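Local coordinates for iron-regulated outer membrane protein (Neisseria meningitidis, PDB 4B7O), which is an outer-membrane TonB-dependent transporter that takes up iron, probably in the form of ferric siderophores, at residues N101-F106 / R279-E284; Q114-I119 / G135-V139. All coordinates share one frame; numbering follows the deposited sequence.

Contact 1: N101-F106 / R279-E284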
loop_
_atom_site.group_PDB
_atom_site.type_symbol
_atom_site.label_atom_id
_atom_site.label_comp_id
_atom_site.label_asym_id
_atom_site.label_seq_id
_atom_site.Cartn_x
_atom_site.Cartn_y
_atom_site.Cartn_z
ATOM N N ASN A 101 3.678 12.208 8.474
ATOM C CA ASN A 101 4.880 11.554 7.977
ATOM C C ASN A 101 4.823 10.121 8.405
ATOM O O ASN A 101 4.091 9.772 9.365
ATOM C CB ASN A 101 6.099 12.245 8.532
ATOM C CG ASN A 101 7.395 11.934 7.764
ATOM O OD1 ASN A 101 7.493 10.986 6.949
ATOM N ND2 ASN A 101 8.424 12.732 8.056
ATOM N N GLY A 102 5.564 9.279 7.679
ATOM C CA GLY A 102 5.625 7.848 7.978
ATOM C C GLY A 102 4.243 7.213 8.051
ATOM O O GLY A 102 3.387 7.452 7.194
ATOM N N THR A 103 4.021 6.446 9.113
ATOM C CA THR A 103 2.829 5.645 9.293
ATOM C C THR A 103 1.690 6.463 9.879
ATOM O O THR A 103 0.601 5.930 10.171
ATOM C CB THR A 103 3.135 4.367 10.081
ATOM O OG1 THR A 103 3.969 4.680 11.212
ATOM C CG2 THR A 103 3.887 3.449 9.184
ATOM N N SER A 104 1.939 7.758 10.026
ATOM C CA SER A 104 0.857 8.750 10.113
ATOM C C SER A 104 -0.129 8.628 8.956
ATOM O O SER A 104 -1.302 8.948 9.145
ATOM C CB SER A 104 1.394 10.194 10.087
ATOM O OG SER A 104 1.859 10.584 11.375
ATOM N N GLN A 105 0.365 8.181 7.787
ATOM C CA GLN A 105 -0.395 8.141 6.495
ATOM C C GLN A 105 -1.259 6.896 6.301
ATOM O O GLN A 105 -0.828 5.750 6.544
ATOM C CB GLN A 105 0.558 8.187 5.286
ATOM C CG GLN A 105 1.289 9.476 5.172
ATOM C CD GLN A 105 2.365 9.448 4.119
ATOM O OE1 GLN A 105 2.341 8.640 3.206
ATOM N NE2 GLN A 105 3.311 10.347 4.238
ATOM N N PHE A 106 -2.466 7.148 5.820
ATOM C CA PHE A 106 -3.398 6.119 5.411
ATOM C C PHE A 106 -3.551 6.230 3.933
ATOM O O PHE A 106 -3.673 7.331 3.379
ATOM C CB PHE A 106 -4.799 6.386 5.985
ATOM C CG PHE A 106 -4.851 6.401 7.470
ATOM C CD1 PHE A 106 -5.006 5.214 8.167
ATOM C CD2 PHE A 106 -4.751 7.608 8.176
ATOM C CE1 PHE A 106 -5.081 5.197 9.548
ATOM C CE2 PHE A 106 -4.806 7.606 9.556
ATOM C CZ PHE A 106 -4.973 6.394 10.245
ATOM N N ARG A 279 7.561 10.063 18.426
ATOM C CA ARG A 279 6.287 9.866 17.781
ATOM C C ARG A 279 5.189 9.635 18.799
ATOM O O ARG A 279 5.388 8.846 19.735
ATOM C CB ARG A 279 6.348 8.652 16.837
ATOM C CG ARG A 279 7.359 8.788 15.708
ATOM C CD ARG A 279 6.862 9.712 14.603
ATOM N NE ARG A 279 5.971 9.025 13.676
ATOM C CZ ARG A 279 5.269 9.637 12.726
ATOM N NH1 ARG A 279 5.349 10.946 12.554
ATOM N NH2 ARG A 279 4.483 8.929 11.934
ATOM N N THR A 280 4.043 10.305 18.587
ATOM C CA THR A 280 2.829 10.195 19.445
ATOM C C THR A 280 2.224 8.793 19.593
ATOM O O THR A 280 2.530 7.850 18.824
ATOM C CB THR A 280 1.700 11.166 18.975
ATOM O OG1 THR A 280 1.385 10.945 17.587
ATOM C CG2 THR A 280 2.113 12.636 19.158
ATOM N N VAL A 281 1.345 8.646 20.588
ATOM C CA VAL A 281 0.737 7.342 20.808
ATOM C C VAL A 281 -0.081 6.963 19.559
ATOM O O VAL A 281 0.140 5.910 18.985
ATOM C CB VAL A 281 -0.053 7.256 22.142
ATOM C CG1 VAL A 281 -0.851 5.932 22.231
ATOM C CG2 VAL A 281 0.942 7.322 23.301
ATOM N N ARG A 282 -0.966 7.875 19.145
ATOM C CA ARG A 282 -1.736 7.811 17.909
ATOM C C ARG A 282 -1.095 8.574 16.755
ATOM O O ARG A 282 -1.301 9.783 16.601
ATOM C CB ARG A 282 -3.088 8.430 18.156
ATOM C CG ARG A 282 -3.803 7.868 19.364
ATOM C CD ARG A 282 -4.880 8.854 19.725
ATOM N NE ARG A 282 -5.301 8.674 21.080
ATOM C CZ ARG A 282 -4.522 8.922 22.140
ATOM N NH1 ARG A 282 -3.273 9.359 21.965
ATOM N NH2 ARG A 282 -4.974 8.721 23.381
ATOM N N GLU A 283 -0.344 7.874 15.913
ATOM C CA GLU A 283 0.412 8.575 14.904
ATOM C C GLU A 283 -0.518 9.381 13.957
ATOM O O GLU A 283 -0.100 10.380 13.423
ATOM C CB GLU A 283 1.334 7.617 14.172
ATOM C CG GLU A 283 2.478 7.049 15.013
ATOM C CD GLU A 283 3.571 6.408 14.165
ATOM O OE1 GLU A 283 3.429 6.408 12.909
ATOM O OE2 GLU A 283 4.590 5.919 14.716
ATOM N N GLU A 284 -1.781 8.997 13.794
ATOM C CA GLU A 284 -2.725 9.835 13.001
ATOM C C GLU A 284 -3.002 11.238 13.556
ATOM O O GLU A 284 -3.520 12.085 12.816
ATOM C CB GLU A 284 -4.058 9.109 12.729
ATOM C CG GLU A 284 -4.930 8.795 13.959
ATOM C CD GLU A 284 -6.204 7.986 13.637
ATOM O OE1 GLU A 284 -6.912 8.340 12.685
ATOM O OE2 GLU A 284 -6.542 7.003 14.337
#
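Arg279 reaches the 101-104 turn through a folded side chain, bent at chi2 and again at chi3 (-82°), which curls its guanidinium back toward Glu283. Glu283 runs out straight beyond CG, with chi2 at -165°, and brings its carboxylate to Thr103. Thr103 OG1 donates to Glu283 OE1 at 2.5 Å, a very short bond. The same oxygen takes a salt bridge from Arg279 NH2 at 2.9 Å. Two donors thus hold OE1; the arginine nitrogen meets it from above the carboxylate plane. The other oxygen, Glu283 OE2, pairs with Arg304, which would favour a charged carboxylate.

Ser104 OG is the second polar link. It donates to the backbone oxygen Glu283 O at 2.8 Å, from above the carbonyl plane. It also takes a weak bond from Arg279 NH2 at 3.2 Å. Arg279 NH2 lies 2.7 Å from Asn101 O at the edge of the guanidinium, though the position of that oxygen is less certain. The Asn101 side chain turns to other partners, Lys248 and Glu223.

Phe106 closes the contact with packing. CB of Glu284 sits at the ring edge, 3.6 Å from Phe106 CE2. Glu284 OE1 comes within 3.7 Å of Phe106 CZ, off the ring plane, with the carboxylate turned 56° from the ring. Its charge is met by Arg725 in a salt bridge.

Most of the touching residues are buried, and the carboxylates of Glu283 and Glu284 have arginine partners there. Segment 101-106 is a plug loop with a short 3-10 turn. Segment 279-284 belongs to the long loop between barrel strands 264-276 and 303-320. The contact therefore joins plug to barrel, the two-domain plan of a TonB-dependent transporter.

Contact 2: Q114-I119 / G135-V139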
loop_
_atom_site.group_PDB
_atom_site.type_symbol
_atom_site.label_atom_id
_atom_site.label_comp_id
_atom_site.label_asym_id
_atom_site.label_seq_id
_atom_site.Cartn_x
_atom_site.Cartn_y
_atom_site.Cartn_z
ATOM N N GLN A 114 -6.332 0.605 3.594
ATOM C CA GLN A 114 -5.355 -0.509 3.678
ATOM C C GLN A 114 -5.853 -1.761 4.381
ATOM O O GLN A 114 -5.200 -2.799 4.339
ATOM C CB GLN A 114 -4.071 -0.071 4.309
ATOM C CG GLN A 114 -3.239 0.760 3.374
ATOM C CD GLN A 114 -2.239 1.634 4.113
ATOM O OE1 GLN A 114 -2.612 2.503 4.938
ATOM N NE2 GLN A 114 -0.958 1.407 3.830
ATOM N N ASN A 115 -7.000 -1.677 5.031
ATOM C CA ASN A 115 -7.644 -2.888 5.448
ATOM C C ASN A 115 -7.951 -3.820 4.242
ATOM O O ASN A 115 -8.021 -5.027 4.401
ATOM C CB ASN A 115 -8.889 -2.568 6.257
ATOM C CG ASN A 115 -9.760 -3.785 6.485
ATOM O OD1 ASN A 115 -9.474 -4.617 7.341
ATOM N ND2 ASN A 115 -10.825 -3.896 5.714
ATOM N N SER A 116 -8.071 -3.293 3.036
ATOM C CA SER A 116 -8.326 -4.197 1.897
ATOM C C SER A 116 -7.286 -4.051 0.808
ATOM O O SER A 116 -7.218 -4.907 -0.080
ATOM C CB SER A 116 -9.714 -3.983 1.256
ATOM O OG SER A 116 -10.429 -2.906 1.851
ATOM N N VAL A 117 -6.528 -2.952 0.798
ATOM C CA VAL A 117 -5.520 -2.854 -0.267
ATOM C C VAL A 117 -4.128 -3.138 0.230
ATOM O O VAL A 117 -3.681 -2.550 1.175
ATOM C CB VAL A 117 -5.692 -1.604 -1.141
ATOM C CG1 VAL A 117 -6.625 -0.602 -0.501
ATOM C CG2 VAL A 117 -4.387 -0.983 -1.668
ATOM N N ASP A 118 -3.461 -4.100 -0.391
ATOM C CA ASP A 118 -2.131 -4.499 0.040
ATOM C C ASP A 118 -1.103 -3.621 -0.606
ATOM O O ASP A 118 -1.421 -2.908 -1.547
ATOM C CB ASP A 118 -1.899 -5.953 -0.303
ATOM C CG ASP A 118 -2.865 -6.876 0.449
ATOM O OD1 ASP A 118 -3.175 -6.623 1.658
ATOM O OD2 ASP A 118 -3.362 -7.817 -0.182
ATOM N N ILE A 119 0.117 -3.660 -0.089
ATOM C CA ILE A 119 1.244 -3.071 -0.736
ATOM C C ILE A 119 2.168 -4.213 -0.902
ATOM O O ILE A 119 2.581 -4.792 0.078
ATOM C CB ILE A 119 1.975 -2.048 0.168
ATOM C CG1 ILE A 119 1.017 -0.936 0.596
ATOM C CG2 ILE A 119 3.174 -1.455 -0.574
ATOM C CD1 ILE A 119 1.790 0.248 1.110
ATOM N N GLY A 135 -1.329 4.184 9.906
ATOM C CA GLY A 135 -1.527 3.479 8.642
ATOM C C GLY A 135 -0.560 2.300 8.588
ATOM O O GLY A 135 0.426 2.262 9.323
ATOM N N ARG A 136 -0.823 1.348 7.705
ATOM C CA ARG A 136 0.098 0.257 7.547
ATOM C C ARG A 136 1.398 0.762 6.850
ATOM O O ARG A 136 1.378 1.729 6.095
ATOM C CB ARG A 136 -0.591 -0.854 6.781
ATOM C CG ARG A 136 -1.725 -1.487 7.612
ATOM C CD ARG A 136 -2.480 -2.488 6.737
ATOM N NE ARG A 136 -3.233 -3.514 7.459
ATOM C CZ ARG A 136 -4.404 -3.321 8.063
ATOM N NH1 ARG A 136 -5.011 -2.126 8.073
ATOM N NH2 ARG A 136 -4.985 -4.357 8.656
ATOM N N PHE A 137 2.516 0.128 7.138
ATOM C CA PHE A 137 3.841 0.590 6.664
ATOM C C PHE A 137 3.879 0.732 5.132
ATOM O O PHE A 137 3.548 -0.232 4.409
ATOM C CB PHE A 137 4.937 -0.406 7.107
ATOM C CG PHE A 137 6.330 0.163 7.042
ATOM C CD1 PHE A 137 7.066 0.180 5.822
ATOM C CD2 PHE A 137 6.927 0.706 8.189
ATOM C CE1 PHE A 137 8.348 0.749 5.764
ATOM C CE2 PHE A 137 8.200 1.266 8.128
ATOM C CZ PHE A 137 8.918 1.285 6.922
ATOM N N ILE A 138 4.301 1.902 4.639
ATOM C CA ILE A 138 4.440 2.100 3.219
ATOM C C ILE A 138 5.894 2.173 2.796
ATOM O O ILE A 138 6.638 3.000 3.294
ATOM C CB ILE A 138 3.769 3.393 2.742
ATOM C CG1 ILE A 138 2.276 3.367 3.065
ATOM C CG2 ILE A 138 3.966 3.472 1.245
ATOM C CD1 ILE A 138 1.527 4.687 2.899
ATOM N N VAL A 139 6.288 1.354 1.827
ATOM C CA VAL A 139 7.720 1.186 1.449
ATOM C C VAL A 139 8.388 2.458 0.891
ATOM O O VAL A 139 7.731 3.363 0.391
ATOM C CB VAL A 139 7.882 0.064 0.404
ATOM C CG1 VAL A 139 7.363 0.552 -0.944
ATOM C CG2 VAL A 139 9.331 -0.378 0.299
#
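Gln114 uses both ends of its amide on the backbone of Arg136. NE2 donates to Arg136 O at 3.3 Å, from above the carbonyl plane. OE1 takes a weak bond from Arg136 N at 3.5 Å. OE1 also accepts from the backbone N of Leu107, so the amide bridges strand 107-109 and segment 135-139.

The two side chains run antiparallel alongside each other, with amide and guanidinium planes 60° apart. Gln114 CB lies 3.8 Å from Arg136 CD. Gln114 O packs over one face of the Arg136 guanidinium, 3.4 Å above its plane and displaced from its middle. NH2 of the guanidinium hydrogen-bonds Asp127 O, and Glu630 adds a weak, long ion pair.

Both segments belong to the plug of the TonB-dependent receptor fold. The first leads into strand 118-121, an outer strand of the four-stranded mixed plug sheet. The second lies in the loop before strand 144-150 of that sheet.

Farther along, the two isoleucines pack together. Ile119 and Ile138 lie roughly perpendicular, with Ile119 CD1 3.7 Å from Ile138 CG1. The same methyl is 3.8 Å from Phe137 O. Ile138 also touches Met85 of helix 85-88.

In the fold
The two contacts adjoin, with centres about 13 Å apart. Along the chain, both segments of contact 2 fall between those of contact 1. Gly135 joins them: its N lies 2.6 Å from Thr103 O, a probable hydrogen bond. Phe106 packs nearby, its CA 3.7 Å from Gln114 OE1. Thr103 CG2 also rests 3.8 Å from Phe137 CA. Segment 101-106 thus meets the barrel loop 279-284 as well as the plug loop 135-139, which also packs on barrel strand 264-276. Contact 1 crosses the plug-barrel boundary, whereas contact 2 lies within the plug, nearer the centre of the chain. As this is the apoprotein form, neither contact can be tied to a bound iron ligand.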